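Local coordinates for BfpC (Escherichia coli, PDB 3VHJ), which is essential for type IV pilus biogenesis as a membrane protein whose N-terminal cytoplasmic domain, the part described here, probably works with other pilus machinery components such as BfpD, at residues A[86-91]-A[121-126]; A[106-111]-A[129-134]; A[111-114]-A[118-121]. The protein carries 1 engineered substitution. One frame throughout, in Å; residues are numbered along the deposited sequence.

Following the chain, strand 85-90 leads through strands 96-101 and 107-113 into helix 116-127, then by a loop to strand 135-137. Contact 1 closes the longest loop by chain length, bringing helix residues 121-126 back onto strand residues 86-91. Contact 2 starts inside that loop and ends beyond it, so the two cross; it ties strand residues 106-111 to the loop 129-134. Contact 3 closes the short strand-to-helix connection between 111-114 and 118-121, nested within both and sharing Lys-111 with contact 2 and Lys-121 with contact 1. Together they seat one helix and its exit loop on a mixed four-stranded sheet, where Leu-88 of contact 1 also touches Ala-119 of contact 3.

Contact 1 of 3, residues A[86-91]-A[121-126]; sequences CGLFPA and KFFFDH
Leu-88 CB sits over the face of the Phe-123 ring, 4.1 Å from the ring centroid and only 9° off the ring normal, a CH-pi contact. The far rim of the same ring reaches the strand further back: Phe-123 CE1 lies 3.9 Å from Cys-86 SG, an oblique sulfur-aromatic contact, and 3.9 Å from the carbonyl carbon C of Gly-87. No hydrogen bond crosses between the segments. Phe-123, its ring extended opposite the backbone nitrogen (chi1 178°), projects from the helix toward the strand and can span an axis separation of 9.0 Å. Helix and strand run nearly antiparallel, at 174°. This is the helix of a beta-beta-beta-alpha-beta unit lying on its mixed sheet, with strand order consistent with the start of an RNase H-like, actin-like fold. Strand 85-90 is an inner strand here, bonded through its backbone to Ile-99 and Leu-97 on one flank and to Arg-135 and Tyr-137 on the other. Thr-136 of the neighbouring strand touches both Cys-86 and Phe-123, and Val-98 packs on Leu-88. On the exposed outside of the helix, Lys-121 NZ forms a salt bridge 3.2 Å from Asp-125 OD2, one turn on, meeting that oxygen on its syn side.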
loop_
_atom_site.group_PDB
_atom_site.type_symbol
_atom_site.label_atom_id
_atom_site.label_comp_id
_atom_site.label_asym_id
_atom_site.label_seq_id
_atom_site.Cartn_x
_atom_site.Cartn_y
_atom_site.Cartn_z
ATOM N N CYS A 86 -6.864 -8.394 0.449
ATOM C CA CYS A 86 -7.228 -6.998 0.611
ATOM C C CYS A 86 -7.748 -6.878 2.034
ATOM O O CYS A 86 -8.017 -7.884 2.688
ATOM C CB CYS A 86 -8.316 -6.589 -0.385
ATOM S SG CYS A 86 -10.002 -6.921 0.160
ATOM N N GLY A 87 -7.875 -5.655 2.524
ATOM C CA GLY A 87 -8.381 -5.494 3.871
ATOM C C GLY A 87 -8.456 -4.066 4.352
ATOM O O GLY A 87 -7.803 -3.173 3.807
ATOM N N LEU A 88 -9.288 -3.869 5.369
ATOM C CA LEU A 88 -9.488 -2.585 6.023
ATOM C C LEU A 88 -8.825 -2.812 7.382
ATOM O O LEU A 88 -9.203 -3.729 8.114
ATOM C CB LEU A 88 -10.983 -2.316 6.199
ATOM C CG LEU A 88 -11.412 -1.132 7.066
ATOM C CD1 LEU A 88 -10.926 0.175 6.466
ATOM C CD2 LEU A 88 -12.936 -1.136 7.180
ATOM N N PHE A 89 -7.833 -1.991 7.710
ATOM C CA PHE A 89 -7.095 -2.158 8.959
ATOM C C PHE A 89 -6.844 -0.858 9.705
ATOM O O PHE A 89 -6.511 0.156 9.103
ATOM C CB PHE A 89 -5.707 -2.747 8.690
ATOM C CG PHE A 89 -5.707 -4.080 8.006
ATOM C CD1 PHE A 89 -5.800 -5.254 8.743
ATOM C CD2 PHE A 89 -5.521 -4.163 6.629
ATOM C CE1 PHE A 89 -5.695 -6.493 8.120
ATOM C CE2 PHE A 89 -5.418 -5.397 5.999
ATOM C CZ PHE A 89 -5.502 -6.561 6.743
ATOM N N PRO A 90 -6.979 -0.882 11.037
ATOM C CA PRO A 90 -6.732 0.322 11.832
ATOM C C PRO A 90 -5.240 0.288 12.164
ATOM O O PRO A 90 -4.729 -0.762 12.558
ATOM C CB PRO A 90 -7.561 0.099 13.103
ATOM C CG PRO A 90 -8.367 -1.173 12.841
ATOM C CD PRO A 90 -7.560 -1.950 11.865
ATOM N N ALA A 91 -4.535 1.401 11.984
ATOM C CA ALA A 91 -3.116 1.446 12.338
ATOM C C ALA A 91 -3.106 1.851 13.811
ATOM O O ALA A 91 -4.167 2.095 14.387
ATOM C CB ALA A 91 -2.377 2.480 11.497
ATOM N N LYS A 121 -16.065 3.269 3.579
ATOM C CA LYS A 121 -16.733 3.580 2.320
ATOM C C LYS A 121 -15.858 3.262 1.102
ATOM O O LYS A 121 -16.351 2.747 0.097
ATOM C CB LYS A 121 -17.150 5.057 2.293
ATOM C CG LYS A 121 -17.853 5.492 1.011
ATOM C CD LYS A 121 -18.322 6.940 1.095
ATOM C CE LYS A 121 -18.963 7.396 -0.207
ATOM N NZ LYS A 121 -20.071 6.493 -0.638
ATOM N N PHE A 122 -14.566 3.567 1.190
ATOM C CA PHE A 122 -13.658 3.295 0.078
ATOM C C PHE A 122 -13.533 1.786 -0.110
ATOM O O PHE A 122 -13.562 1.276 -1.230
ATOM C CB PHE A 122 -12.276 3.883 0.357
ATOM C CG PHE A 122 -11.321 3.736 -0.789
ATOM C CD1 PHE A 122 -11.361 4.619 -1.862
ATOM C CD2 PHE A 122 -10.402 2.692 -0.812
ATOM C CE1 PHE A 122 -10.497 4.464 -2.949
ATOM C CE2 PHE A 122 -9.534 2.527 -1.893
ATOM C CZ PHE A 122 -9.582 3.416 -2.964
ATOM N N PHE A 123 -13.392 1.086 1.009
ATOM C CA PHE A 123 -13.262 -0.361 1.036
ATOM C C PHE A 123 -14.429 -1.039 0.320
ATOM O O PHE A 123 -14.233 -1.869 -0.572
ATOM C CB PHE A 123 -13.204 -0.813 2.495
ATOM C CG PHE A 123 -13.107 -2.299 2.680
ATOM C CD1 PHE A 123 -11.986 -3.001 2.236
ATOM C CD2 PHE A 123 -14.111 -2.990 3.351
ATOM C CE1 PHE A 123 -11.867 -4.366 2.465
ATOM C CE2 PHE A 123 -14.001 -4.359 3.585
ATOM C CZ PHE A 123 -12.875 -5.048 3.142
ATOM N N PHE A 124 -15.647 -0.685 0.716
ATOM C CA PHE A 124 -16.836 -1.268 0.109
ATOM C C PHE A 124 -17.054 -0.860 -1.343
ATOM O O PHE A 124 -17.372 -1.696 -2.181
ATOM C CB PHE A 124 -18.084 -0.901 0.915
ATOM C CG PHE A 124 -18.297 -1.755 2.127
ATOM C CD1 PHE A 124 -18.160 -1.224 3.403
ATOM C CD2 PHE A 124 -18.644 -3.096 1.991
ATOM C CE1 PHE A 124 -18.370 -2.018 4.536
ATOM C CE2 PHE A 124 -18.854 -3.897 3.112
ATOM C CZ PHE A 124 -18.717 -3.354 4.388
ATOM N N ASP A 125 -16.883 0.423 -1.642
ATOM C CA ASP A 125 -17.105 0.902 -3.000
ATOM C C ASP A 125 -16.079 0.458 -4.037
ATOM O O ASP A 125 -16.429 0.235 -5.193
ATOM C CB ASP A 125 -17.188 2.433 -3.031
ATOM C CG ASP A 125 -18.355 2.979 -2.225
ATOM O OD1 ASP A 125 -19.402 2.305 -2.145
ATOM O OD2 ASP A 125 -18.225 4.097 -1.684
ATOM N N HIS A 126 -14.821 0.304 -3.638
ATOM C CA HIS A 126 -13.799 -0.054 -4.619
ATOM C C HIS A 126 -12.900 -1.249 -4.348
ATOM O O HIS A 126 -12.307 -1.789 -5.278
ATOM C CB HIS A 126 -12.890 1.154 -4.856
ATOM C CG HIS A 126 -13.626 2.417 -5.171
ATOM N ND1 HIS A 126 -14.267 2.625 -6.371
ATOM C CD2 HIS A 126 -13.827 3.537 -4.436
ATOM C CE1 HIS A 126 -14.831 3.820 -6.366
ATOM N NE2 HIS A 126 -14.580 4.393 -5.201
#

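Contact 2 of 3, residues A[106-111]-A[129-134]; sequences MVHFDK and YGYPWD
A classic beta bulge in the edge strand 107-113, with His-108 and Phe-109 both facing Gly-100 of the adjacent strand, meets Tyr-131 and Trp-133 in the loop from helix 116-127 to strand 135-137, the last leg of the beta-alpha-beta crossover from strand 107-113 to strand 135-137. The bulge lets two successive side chains turn toward this loop; chi1 of -61° in Phe-109 carries its ring edge to Trp-133 CZ2. The imidazole of His-108 approaches the Tyr-131 ring obliquely, His-108 CE1 standing 3.8 Å from Tyr-131 CD2, with the planes at 79° and the two side chains crossing at about a right angle. Further along, Phe-109 and Trp-133 meet rim to rim: Phe-109 CE2 is 3.9 Å from Trp-133 CZ2, each ring approached near its own plane. The same end of the indole reaches His-108, where Trp-133 CH2 lies 4.2 Å from the His-108 CB. Within the loop an inverse gamma turn centred on Pro-132 is closed by Trp-133 N donating to Tyr-131 O at 2.8 Å. With this turn, Tyr-131 CB lies 3.5 Å above the plane of the indole, displaced toward its rim. The contact lies near the surface, and the polar ends find partners beyond it: Tyr-131 OH is hydrogen-bonded to Lys-103 N, and His-108 NE2 has a weak hydrogen bond to Asp-102 OD1. On the neighbouring pyrrole ring, two bonds from CZ2, Trp-133 NE1 hydrogen-bonds to Val-127 O at the end of the helix.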
loop_
_atom_site.group_PDB
_atom_site.type_symbol
_atom_site.label_atom_id
_atom_site.label_comp_id
_atom_site.label_asym_id
_atom_site.label_seq_id
_atom_site.Cartn_x
_atom_site.Cartn_y
_atom_site.Cartn_z
HETATM N N MSE A 106 0.963 -7.680 -7.392
HETATM C CA MSE A 106 0.944 -6.257 -7.706
HETATM C C MSE A 106 0.033 -5.510 -6.745
HETATM O O MSE A 106 -1.081 -5.948 -6.457
HETATM C CB MSE A 106 0.465 -6.023 -9.143
HETATM C CG MSE A 106 1.356 -6.638 -10.226
HETATM SE SE MSE A 106 3.126 -5.907 -10.329
HETATM C CE MSE A 106 4.136 -7.359 -9.558
ATOM N N VAL A 107 0.518 -4.379 -6.245
ATOM C CA VAL A 107 -0.266 -3.579 -5.331
ATOM C C VAL A 107 -1.377 -2.873 -6.097
ATOM O O VAL A 107 -1.114 -2.097 -7.021
ATOM C CB VAL A 107 0.617 -2.525 -4.613
ATOM C CG1 VAL A 107 -0.244 -1.639 -3.727
ATOM C CG2 VAL A 107 1.684 -3.226 -3.779
ATOM N N HIS A 108 -2.621 -3.165 -5.726
ATOM C CA HIS A 108 -3.773 -2.532 -6.363
ATOM C C HIS A 108 -4.261 -1.367 -5.518
ATOM O O HIS A 108 -4.696 -0.346 -6.049
ATOM C CB HIS A 108 -4.926 -3.523 -6.543
ATOM C CG HIS A 108 -4.782 -4.415 -7.735
ATOM N ND1 HIS A 108 -5.865 -4.983 -8.372
ATOM C CD2 HIS A 108 -3.684 -4.852 -8.398
ATOM C CE1 HIS A 108 -5.440 -5.731 -9.376
ATOM N NE2 HIS A 108 -4.121 -5.669 -9.413
ATOM N N PHE A 109 -4.197 -1.530 -4.200
ATOM C CA PHE A 109 -4.639 -0.487 -3.287
ATOM C C PHE A 109 -3.694 -0.270 -2.116
ATOM O O PHE A 109 -3.192 -1.221 -1.512
ATOM C CB PHE A 109 -6.031 -0.819 -2.731
ATOM C CG PHE A 109 -7.097 -0.916 -3.782
ATOM C CD1 PHE A 109 -7.572 0.229 -4.414
ATOM C CD2 PHE A 109 -7.624 -2.157 -4.147
ATOM C CE1 PHE A 109 -8.559 0.146 -5.398
ATOM C CE2 PHE A 109 -8.608 -2.253 -5.126
ATOM C CZ PHE A 109 -9.077 -1.097 -5.755
ATOM N N ASP A 110 -3.458 1.000 -1.811
ATOM C CA ASP A 110 -2.629 1.403 -0.686
ATOM C C ASP A 110 -3.163 2.782 -0.325
ATOM O O ASP A 110 -2.673 3.792 -0.815
ATOM C CB ASP A 110 -1.151 1.489 -1.071
ATOM C CG ASP A 110 -0.293 2.039 0.054
ATOM O OD1 ASP A 110 -0.827 2.210 1.175
ATOM O OD2 ASP A 110 0.913 2.299 -0.172
ATOM N N LYS A 111 -4.182 2.812 0.527
ATOM C CA LYS A 111 -4.807 4.071 0.922
ATOM C C LYS A 111 -4.886 4.215 2.428
ATOM O O LYS A 111 -5.058 3.232 3.142
ATOM C CB LYS A 111 -6.222 4.144 0.344
ATOM C CG LYS A 111 -6.272 4.053 -1.161
ATOM C CD LYS A 111 -6.082 5.410 -1.820
ATOM C CE LYS A 111 -7.285 6.303 -1.574
ATOM N NZ LYS A 111 -7.203 7.581 -2.339
ATOM N N TYR A 129 -14.951 -5.796 -3.238
ATOM C CA TYR A 129 -15.494 -6.553 -4.357
ATOM C C TYR A 129 -14.904 -6.177 -5.702
ATOM O O TYR A 129 -15.482 -6.498 -6.737
ATOM C CB TYR A 129 -17.006 -6.347 -4.397
ATOM C CG TYR A 129 -17.637 -6.454 -3.028
ATOM C CD1 TYR A 129 -17.588 -7.649 -2.309
ATOM C CD2 TYR A 129 -18.255 -5.354 -2.436
ATOM C CE1 TYR A 129 -18.140 -7.744 -1.030
ATOM C CE2 TYR A 129 -18.808 -5.437 -1.162
ATOM C CZ TYR A 129 -18.747 -6.635 -0.465
ATOM O OH TYR A 129 -19.281 -6.722 0.798
ATOM N N GLY A 130 -13.755 -5.511 -5.697
ATOM C CA GLY A 130 -13.165 -5.099 -6.958
ATOM C C GLY A 130 -12.258 -6.104 -7.637
ATOM O O GLY A 130 -11.859 -5.908 -8.786
ATOM N N TYR A 131 -11.938 -7.185 -6.933
ATOM C CA TYR A 131 -11.051 -8.216 -7.457
ATOM C C TYR A 131 -11.321 -9.506 -6.671
ATOM O O TYR A 131 -11.738 -9.454 -5.518
ATOM C CB TYR A 131 -9.601 -7.741 -7.282
ATOM C CG TYR A 131 -8.532 -8.675 -7.796
ATOM C CD1 TYR A 131 -8.072 -9.739 -7.019
ATOM C CD2 TYR A 131 -7.968 -8.488 -9.059
ATOM C CE1 TYR A 131 -7.074 -10.592 -7.484
ATOM C CE2 TYR A 131 -6.969 -9.338 -9.536
ATOM C CZ TYR A 131 -6.528 -10.386 -8.742
ATOM O OH TYR A 131 -5.549 -11.230 -9.208
ATOM N N PRO A 132 -11.105 -10.678 -7.293
ATOM C CA PRO A 132 -11.338 -11.967 -6.627
ATOM C C PRO A 132 -10.259 -12.282 -5.592
ATOM O O PRO A 132 -9.458 -13.201 -5.795
ATOM C CB PRO A 132 -11.301 -12.973 -7.782
ATOM C CG PRO A 132 -11.514 -12.143 -9.009
ATOM C CD PRO A 132 -10.765 -10.886 -8.707
ATOM N N TRP A 133 -10.236 -11.541 -4.488
ATOM C CA TRP A 133 -9.214 -11.755 -3.459
ATOM C C TRP A 133 -9.292 -13.134 -2.818
ATOM O O TRP A 133 -10.378 -13.633 -2.531
ATOM C CB TRP A 133 -9.319 -10.709 -2.337
ATOM C CG TRP A 133 -9.636 -9.302 -2.783
ATOM C CD1 TRP A 133 -10.843 -8.670 -2.686
ATOM C CD2 TRP A 133 -8.741 -8.364 -3.394
ATOM N NE1 TRP A 133 -10.758 -7.399 -3.197
ATOM C CE2 TRP A 133 -9.478 -7.182 -3.639
ATOM C CE3 TRP A 133 -7.386 -8.404 -3.760
ATOM C CZ2 TRP A 133 -8.908 -6.052 -4.235
ATOM C CZ3 TRP A 133 -6.818 -7.279 -4.354
ATOM C CH2 TRP A 133 -7.577 -6.119 -4.585
ATOM N N ASP A 134 -8.138 -13.747 -2.581
ATOM C CA ASP A 134 -8.119 -15.050 -1.935
ATOM C C ASP A 134 -8.521 -14.846 -0.474
ATOM O O ASP A 134 -9.240 -15.661 0.104
ATOM C CB ASP A 134 -6.726 -15.687 -2.019
ATOM C CG ASP A 134 -6.403 -16.207 -3.408
ATOM O OD1 ASP A 134 -7.300 -16.802 -4.039
ATOM O OD2 ASP A 134 -5.253 -16.038 -3.870
#

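Contact 3 of 3, residues A[111-114]-A[118-121]; sequences KSFH and DAKK
Phe-113 lays its ring flat against the backbone of the helix at Ala-119, whose CA stands over the face, somewhat toward the rim, 3.8 Å from the ring centroid and 15° off the normal, as a CH-pi contact. Phe-113 CG, opposite the carbonyl carbon (chi1 -50°), directs the ring at the helix. The tightest approach is at one corner of the ring, with Phe-113 CD1 3.5 Å from Ala-119 CB. The small methyl permits this: the two CA atoms are 5.8 Å apart. This is the sharp strand-to-helix turn that begins the beta-alpha-beta crossover, folding the first turns of helix 116-127 back onto the end of the edge strand 107-113. Packing is looser toward Phe-113 CD2, which touches Asp-118 CB at 3.9 Å, while the Asp-118 carboxylate, its plane 73° from that of the ring, belongs to a residue exposed to solvent. Asp-118 O lies over the same face as Ala-119 CA, 3.9 Å from Phe-113 CE2. A serine in place of Phe-113 would probably open a gap under Ala-119 and deprive its CA of the aromatic face. Around the ring, Val-98 touches Phe-113, and Phe-122 CB packs 3.5 Å from Phe-113 CZ.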
loop_
_atom_site.group_PDB
_atom_site.type_symbol
_atom_site.label_atom_id
_atom_site.label_comp_id
_atom_site.label_asym_id
_atom_site.label_seq_id
_atom_site.Cartn_x
_atom_site.Cartn_y
_atom_site.Cartn_z
ATOM N N LYS A 111 -4.182 2.812 0.527
ATOM C CA LYS A 111 -4.807 4.071 0.922
ATOM C C LYS A 111 -4.886 4.215 2.428
ATOM O O LYS A 111 -5.058 3.232 3.142
ATOM C CB LYS A 111 -6.222 4.144 0.344
ATOM C CG LYS A 111 -6.272 4.053 -1.161
ATOM C CD LYS A 111 -6.082 5.410 -1.820
ATOM C CE LYS A 111 -7.285 6.303 -1.574
ATOM N NZ LYS A 111 -7.203 7.581 -2.339
ATOM N N SER A 112 -4.746 5.447 2.904
ATOM C CA SER A 112 -4.836 5.733 4.326
ATOM C C SER A 112 -5.916 6.799 4.494
ATOM O O SER A 112 -6.155 7.589 3.580
ATOM C CB SER A 112 -3.498 6.249 4.861
ATOM O OG SER A 112 -3.149 7.476 4.254
ATOM N N PHE A 113 -6.577 6.801 5.648
ATOM C CA PHE A 113 -7.635 7.771 5.929
ATOM C C PHE A 113 -7.601 8.126 7.405
ATOM O O PHE A 113 -7.285 7.283 8.236
ATOM C CB PHE A 113 -9.024 7.183 5.642
ATOM C CG PHE A 113 -9.157 6.546 4.296
ATOM C CD1 PHE A 113 -8.634 5.279 4.055
ATOM C CD2 PHE A 113 -9.806 7.214 3.264
ATOM C CE1 PHE A 113 -8.759 4.687 2.802
ATOM C CE2 PHE A 113 -9.935 6.629 2.010
ATOM C CZ PHE A 113 -9.410 5.366 1.779
ATOM N N HIS A 114 -7.925 9.365 7.742
ATOM C CA HIS A 114 -7.953 9.724 9.153
ATOM C C HIS A 114 -9.325 9.365 9.708
ATOM O O HIS A 114 -9.512 9.272 10.922
ATOM C CB HIS A 114 -7.654 11.212 9.349
ATOM C CG HIS A 114 -6.199 11.547 9.230
ATOM N ND1 HIS A 114 -5.215 10.796 9.840
ATOM C CD2 HIS A 114 -5.559 12.538 8.565
ATOM C CE1 HIS A 114 -4.032 11.309 9.551
ATOM N NE2 HIS A 114 -4.213 12.366 8.779
ATOM N N ASP A 118 -14.765 7.068 6.079
ATOM C CA ASP A 118 -14.235 7.254 4.730
ATOM C C ASP A 118 -13.501 5.994 4.267
ATOM O O ASP A 118 -13.584 5.612 3.102
ATOM C CB ASP A 118 -13.272 8.444 4.702
ATOM C CG ASP A 118 -13.965 9.757 4.993
ATOM O OD1 ASP A 118 -13.265 10.781 5.138
ATOM O OD2 ASP A 118 -15.210 9.765 5.073
ATOM N N ALA A 119 -12.775 5.368 5.189
ATOM C CA ALA A 119 -12.022 4.153 4.897
ATOM C C ALA A 119 -12.979 3.005 4.598
ATOM O O ALA A 119 -12.783 2.250 3.647
ATOM C CB ALA A 119 -11.131 3.798 6.079
ATOM N N LYS A 120 -14.016 2.878 5.422
ATOM C CA LYS A 120 -15.010 1.831 5.233
ATOM C C LYS A 120 -15.701 2.027 3.883
ATOM O O LYS A 120 -15.885 1.077 3.122
ATOM C CB LYS A 120 -16.041 1.872 6.374
ATOM C CG LYS A 120 -16.972 0.661 6.429
ATOM C CD LYS A 120 -17.919 0.726 7.628
ATOM C CE LYS A 120 -18.871 -0.472 7.643
ATOM N NZ LYS A 120 -19.768 -0.490 8.839
ATOM N N LYS A 121 -16.065 3.269 3.579
ATOM C CA LYS A 121 -16.733 3.580 2.320
ATOM C C LYS A 121 -15.858 3.262 1.102
ATOM O O LYS A 121 -16.351 2.747 0.097
ATOM C CB LYS A 121 -17.150 5.057 2.293
ATOM C CG LYS A 121 -17.853 5.492 1.011
ATOM C CD LYS A 121 -18.322 6.940 1.095
ATOM C CE LYS A 121 -18.963 7.396 -0.207
ATOM N NZ LYS A 121 -20.071 6.493 -0.638
#